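Local coordinates for alkaline phosphatase (PDB 2W5V), which probably hydrolyses phosphate monoesters at alkaline pH, using two zinc ions and one magnesium ion bound at its active site, at residues F66-L71 against G350-I355; D157-D162 against A185-N190; I297-H302 against I342-Y347. The protein carries 1 engineered substitution. One frame throughout, in Å; residues are numbered along the deposited sequence.

Contact 1. Residues F66-L71 against G350-I355; sequences FKNIGL and GSEEFI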
loop_
_atom_site.group_PDB
_atom_site.type_symbol
_atom_site.label_atom_id
_atom_site.label_comp_id
_atom_site.label_asym_id
_atom_site.label_seq_id
_atom_site.Cartn_x
_atom_site.Cartn_y
_atom_site.Cartn_z
ATOM N N PHE B 66 3.037 5.793 12.324
ATOM C CA PHE B 66 3.084 6.737 11.206
ATOM C C PHE B 66 1.712 7.259 10.800
ATOM O O PHE B 66 0.741 6.511 10.764
ATOM C CB PHE B 66 3.752 6.111 9.974
ATOM C CG PHE B 66 5.231 5.901 10.118
ATOM C CD1 PHE B 66 5.742 4.645 10.421
ATOM C CD2 PHE B 66 6.117 6.954 9.932
ATOM C CE1 PHE B 66 7.105 4.453 10.546
ATOM C CE2 PHE B 66 7.484 6.764 10.053
ATOM C CZ PHE B 66 7.975 5.518 10.359
ATOM N N LYS B 67 1.649 8.545 10.478
ATOM C CA LYS B 67 0.429 9.149 9.962
ATOM C C LYS B 67 0.614 9.498 8.485
ATOM O O LYS B 67 -0.231 9.188 7.638
ATOM C CB LYS B 67 0.088 10.412 10.758
ATOM C CG LYS B 67 -0.182 10.155 12.226
ATOM C CD LYS B 67 -1.279 9.110 12.379
ATOM C CE LYS B 67 -1.553 8.764 13.827
ATOM N NZ LYS B 67 -2.614 7.711 13.932
ATOM N N ASN B 68 1.730 10.154 8.183
ATOM C CA ASN B 68 2.024 10.579 6.819
ATOM C C ASN B 68 2.523 9.415 5.975
ATOM O O ASN B 68 3.570 8.840 6.269
ATOM C CB ASN B 68 3.056 11.702 6.838
ATOM C CG ASN B 68 2.545 12.937 7.553
ATOM O OD1 ASN B 68 1.386 13.323 7.382
ATOM N ND2 ASN B 68 3.399 13.559 8.360
ATOM N N ILE B 69 1.764 9.080 4.933
ATOM C CA ILE B 69 2.036 7.921 4.090
ATOM C C ILE B 69 1.950 8.307 2.622
ATOM O O ILE B 69 1.057 9.068 2.230
ATOM C CB ILE B 69 1.009 6.798 4.385
ATOM C CG1 ILE B 69 1.208 6.275 5.806
ATOM C CG2 ILE B 69 1.115 5.677 3.353
ATOM C CD1 ILE B 69 0.041 5.439 6.349
ATOM N N GLY B 70 2.893 7.820 1.814
ATOM C CA GLY B 70 2.872 8.053 0.376
ATOM C C GLY B 70 3.098 6.749 -0.374
ATOM O O GLY B 70 3.173 5.698 0.249
ATOM N N LEU B 71 3.211 6.811 -1.699
ATOM C CA LEU B 71 3.414 5.618 -2.513
ATOM C C LEU B 71 4.423 5.963 -3.586
ATOM O O LEU B 71 4.322 7.018 -4.200
ATOM C CB LEU B 71 2.109 5.159 -3.190
ATOM C CG LEU B 71 0.929 4.757 -2.294
ATOM C CD1 LEU B 71 -0.343 4.473 -3.100
ATOM C CD2 LEU B 71 1.294 3.546 -1.458
ATOM N N GLY B 350 8.975 18.021 8.371
ATOM C CA GLY B 350 9.038 17.844 6.932
ATOM C C GLY B 350 8.364 16.581 6.416
ATOM O O GLY B 350 8.304 16.350 5.204
ATOM N N SER B 351 7.851 15.758 7.320
ATOM C CA SER B 351 7.318 14.455 6.914
ATOM C C SER B 351 6.127 14.577 5.951
ATOM O O SER B 351 5.866 13.668 5.161
ATOM C CB SER B 351 6.953 13.598 8.139
ATOM O OG SER B 351 5.981 14.240 8.952
ATOM N N GLU B 352 5.422 15.704 5.997
ATOM C CA GLU B 352 4.253 15.904 5.138
ATOM C C GLU B 352 4.647 15.960 3.653
ATOM O O GLU B 352 3.827 15.727 2.777
ATOM C CB GLU B 352 3.502 17.187 5.516
ATOM C CG GLU B 352 2.870 17.191 6.910
ATOM C CD GLU B 352 3.875 17.388 8.050
ATOM O OE1 GLU B 352 5.074 17.671 7.795
ATOM O OE2 GLU B 352 3.451 17.259 9.220
ATOM N N GLU B 353 5.905 16.289 3.380
ATOM C CA GLU B 353 6.379 16.361 2.003
ATOM C C GLU B 353 6.297 15.009 1.293
ATOM O O GLU B 353 6.269 14.946 0.060
ATOM C CB GLU B 353 7.820 16.880 1.969
ATOM C CG GLU B 353 8.370 17.075 0.565
ATOM C CD GLU B 353 7.587 18.109 -0.231
ATOM O OE1 GLU B 353 7.148 19.114 0.369
ATOM O OE2 GLU B 353 7.416 17.919 -1.457
ATOM N N PHE B 354 6.233 13.929 2.067
ATOM C CA PHE B 354 6.340 12.591 1.485
ATOM C C PHE B 354 5.007 11.886 1.198
ATOM O O PHE B 354 5.004 10.695 0.880
ATOM C CB PHE B 354 7.240 11.709 2.359
ATOM C CG PHE B 354 8.650 12.206 2.435
ATOM C CD1 PHE B 354 8.986 13.248 3.288
ATOM C CD2 PHE B 354 9.631 11.678 1.607
ATOM C CE1 PHE B 354 10.284 13.734 3.342
ATOM C CE2 PHE B 354 10.932 12.163 1.650
ATOM C CZ PHE B 354 11.254 13.196 2.512
ATOM N N ILE B 355 3.891 12.608 1.279
ATOM C CA ILE B 355 2.582 11.999 1.000
ATOM C C ILE B 355 2.272 12.009 -0.498
ATOM O O ILE B 355 3.084 12.457 -1.300
ATOM C CB ILE B 355 1.448 12.675 1.793
ATOM C CG1 ILE B 355 1.222 14.114 1.320
ATOM C CG2 ILE B 355 1.743 12.629 3.299
ATOM C CD1 ILE B 355 0.132 14.839 2.105
#
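The amide of N68 and the carboxylate of E352 meet with their planes turned 62° apart, and N68 ND2 stays 3.8 Å from E352 OE2, near neighbours without a hydrogen bond. In the other flat group, the F354 ring, the edge receives the carbonyl oxygen S351 O in plane. The ring end leads away from 66-71 and touches L295, I297 and A346 of the sheet and I363, K366 and I367 of helix 362-371. The polar link across the contact is N68 ND2 to S351 OG at 2.7 Å, a weak bond bent to 128° at the hydrogen. S351 OG sits between its own backbone N and carbonyl carbon (chi1 59°), from where it meets N68 ND2 and also hydrogen-bonds to G348 O, its stronger partner. An alanine in place of N68 would probably leave S351 OG with G348 O but without its amide mate, and open a gap beside the E352 carboxylate.

In the mixed sheet of the alkaline phosphatase core, strand 68-73 lies between 342-347 and 356-359, and 350-355, with its short 3-10 turn, belongs to the connection that carries the chain past it from one neighbour to the other. As the two segments converge, backbone replaces side chain: G70 CA lies 3.4 Å from F354 O and I355 CA 3.5 Å from I69 O, both CA-H...O contacts. A CB on G70 would stand 2.1 Å from F354 O, so the close approach depends on a residue without a side chain. F354 O also takes a hydrogen bond from Y358 OH. I355 presents its CG2 branch, 3.9 Å from N68 CB and crossing that side chain at a slant. N68 also packs on I355 of the second subunit, and K67 makes backbone hydrogen bonds to that chain.

Contact 2. Residues D157-D162 against A185-N190; sequences DMTESD and AILKGN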
loop_
_atom_site.group_PDB
_atom_site.type_symbol
_atom_site.label_atom_id
_atom_site.label_comp_id
_atom_site.label_asym_id
_atom_site.label_seq_id
_atom_site.Cartn_x
_atom_site.Cartn_y
_atom_site.Cartn_z
ATOM N N ASP B 157 35.967 1.876 -3.082
ATOM C CA ASP B 157 35.263 3.164 -3.086
ATOM C C ASP B 157 34.949 3.648 -1.666
ATOM O O ASP B 157 34.935 4.854 -1.400
ATOM C CB ASP B 157 33.958 3.078 -3.889
ATOM C CG ASP B 157 34.189 3.009 -5.393
ATOM O OD1 ASP B 157 35.312 3.318 -5.859
ATOM O OD2 ASP B 157 33.232 2.651 -6.116
ATOM N N MET B 158 34.682 2.709 -0.765
ATOM C CA MET B 158 34.414 3.060 0.628
ATOM C C MET B 158 35.554 3.901 1.194
ATOM O O MET B 158 35.329 4.876 1.912
ATOM C CB MET B 158 34.209 1.799 1.479
ATOM C CG MET B 158 34.084 2.059 2.987
ATOM S SD MET B 158 32.529 2.863 3.415
ATOM C CE MET B 158 31.416 1.458 3.393
ATOM N N THR B 159 36.781 3.527 0.854
ATOM C CA THR B 159 37.954 4.210 1.381
ATOM C C THR B 159 38.077 5.641 0.861
ATOM O O THR B 159 38.848 6.434 1.401
ATOM C CB THR B 159 39.260 3.431 1.067
ATOM O OG1 THR B 159 39.666 3.685 -0.286
ATOM C CG2 THR B 159 39.046 1.933 1.279
ATOM N N GLU B 160 37.325 5.967 -0.186
ATOM C CA GLU B 160 37.382 7.300 -0.786
ATOM C C GLU B 160 36.095 8.080 -0.509
ATOM O O GLU B 160 35.917 9.203 -0.980
ATOM C CB GLU B 160 37.589 7.198 -2.298
ATOM C CG GLU B 160 38.752 6.311 -2.734
ATOM C CD GLU B 160 38.549 5.728 -4.129
ATOM O OE1 GLU B 160 37.523 6.051 -4.769
ATOM O OE2 GLU B 160 39.410 4.940 -4.586
ATOM N N SER B 161 35.195 7.471 0.251
ATOM C CA SER B 161 33.888 8.069 0.489
ATOM C C SER B 161 33.922 9.045 1.659
ATOM O O SER B 161 34.931 9.173 2.345
ATOM C CB SER B 161 32.841 6.982 0.748
ATOM O OG SER B 161 33.010 6.409 2.034
ATOM N N ASP B 162 32.797 9.715 1.889
ATOM C CA ASP B 162 32.687 10.709 2.950
ATOM C C ASP B 162 32.079 10.121 4.228
ATOM O O ASP B 162 31.961 10.812 5.241
ATOM C CB ASP B 162 31.844 11.893 2.464
ATOM C CG ASP B 162 32.505 12.655 1.325
ATOM O OD1 ASP B 162 33.648 13.133 1.519
ATOM O OD2 ASP B 162 31.878 12.782 0.243
ATOM N N ALA B 185 43.501 -2.022 5.464
ATOM C CA ALA B 185 44.610 -1.143 5.823
ATOM C C ALA B 185 44.425 0.242 5.210
ATOM O O ALA B 185 44.752 1.254 5.826
ATOM C CB ALA B 185 45.942 -1.752 5.382
ATOM N N ILE B 186 43.896 0.276 3.993
ATOM C CA ILE B 186 43.605 1.539 3.325
ATOM C C ILE B 186 42.479 2.286 4.048
ATOM O O ILE B 186 42.536 3.505 4.203
ATOM C CB ILE B 186 43.245 1.320 1.837
ATOM C CG1 ILE B 186 44.368 0.556 1.129
ATOM C CG2 ILE B 186 42.981 2.649 1.149
ATOM C CD1 ILE B 186 44.213 0.483 -0.373
ATOM N N LEU B 187 41.464 1.555 4.499
ATOM C CA LEU B 187 40.409 2.172 5.299
ATOM C C LEU B 187 40.988 2.869 6.523
ATOM O O LEU B 187 40.687 4.034 6.783
ATOM C CB LEU B 187 39.374 1.139 5.754
ATOM C CG LEU B 187 38.167 0.888 4.853
ATOM C CD1 LEU B 187 37.282 -0.186 5.462
ATOM C CD2 LEU B 187 37.385 2.170 4.635
ATOM N N LYS B 188 41.806 2.143 7.281
ATOM C CA LYS B 188 42.350 2.667 8.531
ATOM C C LYS B 188 43.279 3.850 8.285
ATOM O O LYS B 188 43.404 4.738 9.128
ATOM C CB LYS B 188 43.094 1.578 9.295
ATOM C CG LYS B 188 42.244 0.393 9.716
ATOM C CD LYS B 188 43.132 -0.679 10.338
ATOM C CE LYS B 188 42.374 -1.960 10.612
ATOM N NZ LYS B 188 43.303 -3.062 10.986
ATOM N N GLY B 189 43.939 3.852 7.132
ATOM C CA GLY B 189 44.824 4.944 6.768
ATOM C C GLY B 189 44.031 6.148 6.298
ATOM O O GLY B 189 44.602 7.196 6.017
ATOM N N ASN B 190 42.712 5.981 6.193
ATOM C CA ASN B 190 41.797 7.084 5.885
ATOM C C ASN B 190 40.972 7.501 7.103
ATOM O O ASN B 190 39.861 8.006 6.960
ATOM C CB ASN B 190 40.851 6.717 4.733
ATOM C CG ASN B 190 41.474 6.939 3.368
ATOM O OD1 ASN B 190 41.454 8.050 2.838
ATOM N ND2 ASN B 190 42.019 5.877 2.783
#
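M158 O is gripped twice by S161, at 2.8 Å by OG and at 3.1 Å by the backbone N, while the M158 side chain reaches across to L187. The hydroxyl lies only 18° from the carbonyl plane, and the backbone bond closes a type I turn from M158 to S161 as the chain leaves helix 151-158. A comparable self-contained bond finishes the partner segment: N190 ND2 donates to I186 O at 2.8 Å, nearly straight at 162° but from above the carbonyl plane. It fixes the N190 amide near T159 O, which lies 3.3 Å from N190 CG without a hydrogen bond; OD1 and T159 O are both acceptors.

T159 fills the middle of the contact. Its OG1 lies between backbone N and carbonyl carbon (chi1 80°) and hydrogen-bonds back to M156 O, which leaves CG2 to pack 3.8 Å from L187 CD2, the two side chains crossing at about a right angle. I186 CG2 touches T159 as well, 3.8 Å from CB. L187 CD2 also meets M158 CG at 3.7 Å, and both M158 and L187 touch F166 of strand 165-169, so the two segments meet over a shared residue of the large sheet. D157, just before the turn, belongs with H144 and E153 to a magnesium site seen in a structure of this protein, with no ion bound there to this chain.

No hydrogen bond runs between the segments: the side-chain polar groups of T159 and S161 and the amide nitrogen of N190 bond within their own part of the chain, and the packing between the segments is mainly apolar.

Contact 3. Residues I297-H302 against I342-Y347; sequences IVTSDH and IPVFAY. With ZN (zinc ion), chain H.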
loop_
_atom_site.group_PDB
_atom_site.type_symbol
_atom_site.label_atom_id
_atom_site.label_comp_id
_atom_site.label_asym_id
_atom_site.label_seq_id
_atom_site.Cartn_x
_atom_site.Cartn_y
_atom_site.Cartn_z
ATOM N N ILE B 297 12.230 8.419 7.639
ATOM C CA ILE B 297 11.566 7.949 6.433
ATOM C C ILE B 297 11.758 6.447 6.314
ATOM O O ILE B 297 12.875 5.947 6.447
ATOM C CB ILE B 297 12.159 8.597 5.169
ATOM C CG1 ILE B 297 12.053 10.123 5.248
ATOM C CG2 ILE B 297 11.458 8.061 3.922
ATOM C CD1 ILE B 297 13.092 10.832 4.396
ATOM N N VAL B 298 10.666 5.734 6.074
ATOM C CA VAL B 298 10.710 4.282 5.902
ATOM C C VAL B 298 10.101 3.917 4.557
ATOM O O VAL B 298 8.968 4.315 4.247
ATOM C CB VAL B 298 9.902 3.544 6.991
ATOM C CG1 VAL B 298 9.889 2.049 6.702
ATOM C CG2 VAL B 298 10.476 3.818 8.391
ATOM N N THR B 299 10.833 3.158 3.753
ATOM C CA THR B 299 10.278 2.705 2.481
ATOM C C THR B 299 10.997 1.445 2.030
ATOM O O THR B 299 11.851 0.935 2.749
ATOM C CB THR B 299 10.358 3.802 1.391
ATOM O OG1 THR B 299 9.515 3.446 0.287
ATOM C CG2 THR B 299 11.787 3.980 0.891
ATOM N N SER B 300 10.662 0.958 0.842
ATOM C CA SER B 300 11.335 -0.205 0.259
ATOM C C SER B 300 11.774 0.147 -1.156
ATOM O O SER B 300 11.302 1.125 -1.735
ATOM C CB SER B 300 10.389 -1.409 0.194
ATOM O OG SER B 300 9.678 -1.574 1.415
ATOM N N ASP B 301 12.647 -0.668 -1.732
ATOM C CA ASP B 301 13.107 -0.412 -3.090
ATOM C C ASP B 301 12.177 -1.040 -4.129
ATOM O O ASP B 301 12.080 -0.546 -5.244
ATOM C CB ASP B 301 14.581 -0.845 -3.277
ATOM C CG ASP B 301 14.827 -2.314 -2.936
ATOM O OD1 ASP B 301 13.987 -2.919 -2.231
ATOM O OD2 ASP B 301 15.872 -2.863 -3.380
ATOM N N HIS B 302 11.479 -2.109 -3.734
ATOM C CA HIS B 302 10.556 -2.858 -4.589
ATOM C C HIS B 302 9.979 -4.003 -3.747
ATOM O O HIS B 302 10.365 -4.174 -2.588
ATOM C CB HIS B 302 11.308 -3.458 -5.771
ATOM C CG HIS B 302 12.449 -4.324 -5.343
ATOM N ND1 HIS B 302 12.275 -5.623 -4.922
ATOM C CD2 HIS B 302 13.764 -4.048 -5.196
ATOM C CE1 HIS B 302 13.445 -6.125 -4.562
ATOM N NE2 HIS B 302 14.364 -5.189 -4.722
ATOM N N ILE B 342 5.036 1.079 -3.890
ATOM C CA ILE B 342 5.565 0.774 -2.563
ATOM C C ILE B 342 5.221 1.891 -1.576
ATOM O O ILE B 342 5.404 3.060 -1.879
ATOM C CB ILE B 342 7.107 0.633 -2.655
ATOM C CG1 ILE B 342 7.485 -0.624 -3.461
ATOM C CG2 ILE B 342 7.762 0.688 -1.272
ATOM C CD1 ILE B 342 7.066 -1.937 -2.802
ATOM N N PRO B 343 4.744 1.529 -0.379
ATOM C CA PRO B 343 4.427 2.523 0.655
ATOM C C PRO B 343 5.660 3.254 1.166
ATOM O O PRO B 343 6.735 2.661 1.315
ATOM C CB PRO B 343 3.827 1.686 1.799
ATOM C CG PRO B 343 3.547 0.343 1.225
ATOM C CD PRO B 343 4.472 0.150 0.058
ATOM N N VAL B 344 5.493 4.547 1.416
ATOM C CA VAL B 344 6.495 5.366 2.072
ATOM C C VAL B 344 5.866 5.880 3.353
ATOM O O VAL B 344 4.725 6.354 3.340
ATOM C CB VAL B 344 6.833 6.596 1.219
ATOM C CG1 VAL B 344 7.777 7.542 1.977
ATOM C CG2 VAL B 344 7.407 6.164 -0.129
ATOM N N PHE B 345 6.606 5.787 4.456
ATOM C CA PHE B 345 6.150 6.294 5.745
ATOM C C PHE B 345 7.115 7.378 6.209
ATOM O O PHE B 345 8.332 7.222 6.090
ATOM C CB PHE B 345 6.115 5.175 6.791
ATOM C CG PHE B 345 5.285 3.979 6.395
ATOM C CD1 PHE B 345 3.943 3.892 6.755
ATOM C CD2 PHE B 345 5.849 2.932 5.685
ATOM C CE1 PHE B 345 3.171 2.792 6.394
ATOM C CE2 PHE B 345 5.090 1.820 5.327
ATOM C CZ PHE B 345 3.739 1.750 5.689
ATOM N N ALA B 346 6.586 8.475 6.745
ATOM C CA ALA B 346 7.457 9.538 7.248
ATOM C C ALA B 346 6.948 10.146 8.550
ATOM O O ALA B 346 5.763 10.418 8.699
ATOM C CB ALA B 346 7.646 10.627 6.190
ATOM N N TYR B 347 7.866 10.370 9.480
ATOM C CA TYR B 347 7.543 10.968 10.765
ATOM C C TYR B 347 8.536 12.083 11.062
ATOM O O TYR B 347 9.734 11.913 10.846
ATOM C CB TYR B 347 7.641 9.934 11.888
ATOM C CG TYR B 347 7.429 10.577 13.240
ATOM C CD1 TYR B 347 6.157 10.682 13.781
ATOM C CD2 TYR B 347 8.493 11.125 13.948
ATOM C CE1 TYR B 347 5.953 11.293 15.003
ATOM C CE2 TYR B 347 8.298 11.741 15.171
ATOM C CZ TYR B 347 7.026 11.822 15.694
ATOM O OH TYR B 347 6.818 12.432 16.912
HETATM ZN ZN ZN H . 16.024 -4.870 -3.504
HETATM O O HOH W 1 7.806 0.285 2.458
#
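I342 packs against the backbone of zinc-binding H302, its CD1 3.7 Å from H302 C. The zinc is held by H302 NE2 at 2.1 Å and D301 OD2 at 2.0 Å, with D43 and phosphorylated S84 completing the site. D301 OD1 is hydrogen-bonded to G44 N and lies over one face of the H302 ring, toward its rim. H302 also stacks on H337, a ligand of the second zinc. Behind the ligands, I342 CG2 lies 3.7 Å from S300 CB, and S300 OG, which bonds to S42 and A45, reaches P343 O through a water. T299 OG1, anti to its backbone N (chi1 -166°), also donates to P343 O, at 3.1 Å and from above the carbonyl plane. Further back, V298 and F345 form a hydrogen-bonded antiparallel pair with two nearly straight bonds, V298 N to F345 O and F345 N to V298 O, both 2.8 Å. The I297 and V344 side chains lie side by side, I297 on the face opposite V298 and F345. D301 and H302 follow closely on strand 294-299, whose end is tied to 342-347 by backbone, hydroxyl and water bonds that probably help hold the start of the ligand pair.

Contacts 1 and 3 adjoin, their centres about 9 Å apart, in the same part of the large mixed sheet, where strands 68-73 and 342-347 are neighbours: G70 N meets V344 O and N68 O meets A346 N. Along the chain, 66-71 comes first, then both segments of contact 2, both of contact 3, and last 350-355, so contact 1 brackets the other two. Contact 2, at the ends of two helices, lies across the chain's centre, about 36 Å from contact 1 and 30 Å from contact 3, centre to centre. Contacts 1 and 3 both touch the second subunit, which places the zinc-binding strand end and the subunit interface in one part of the sheet.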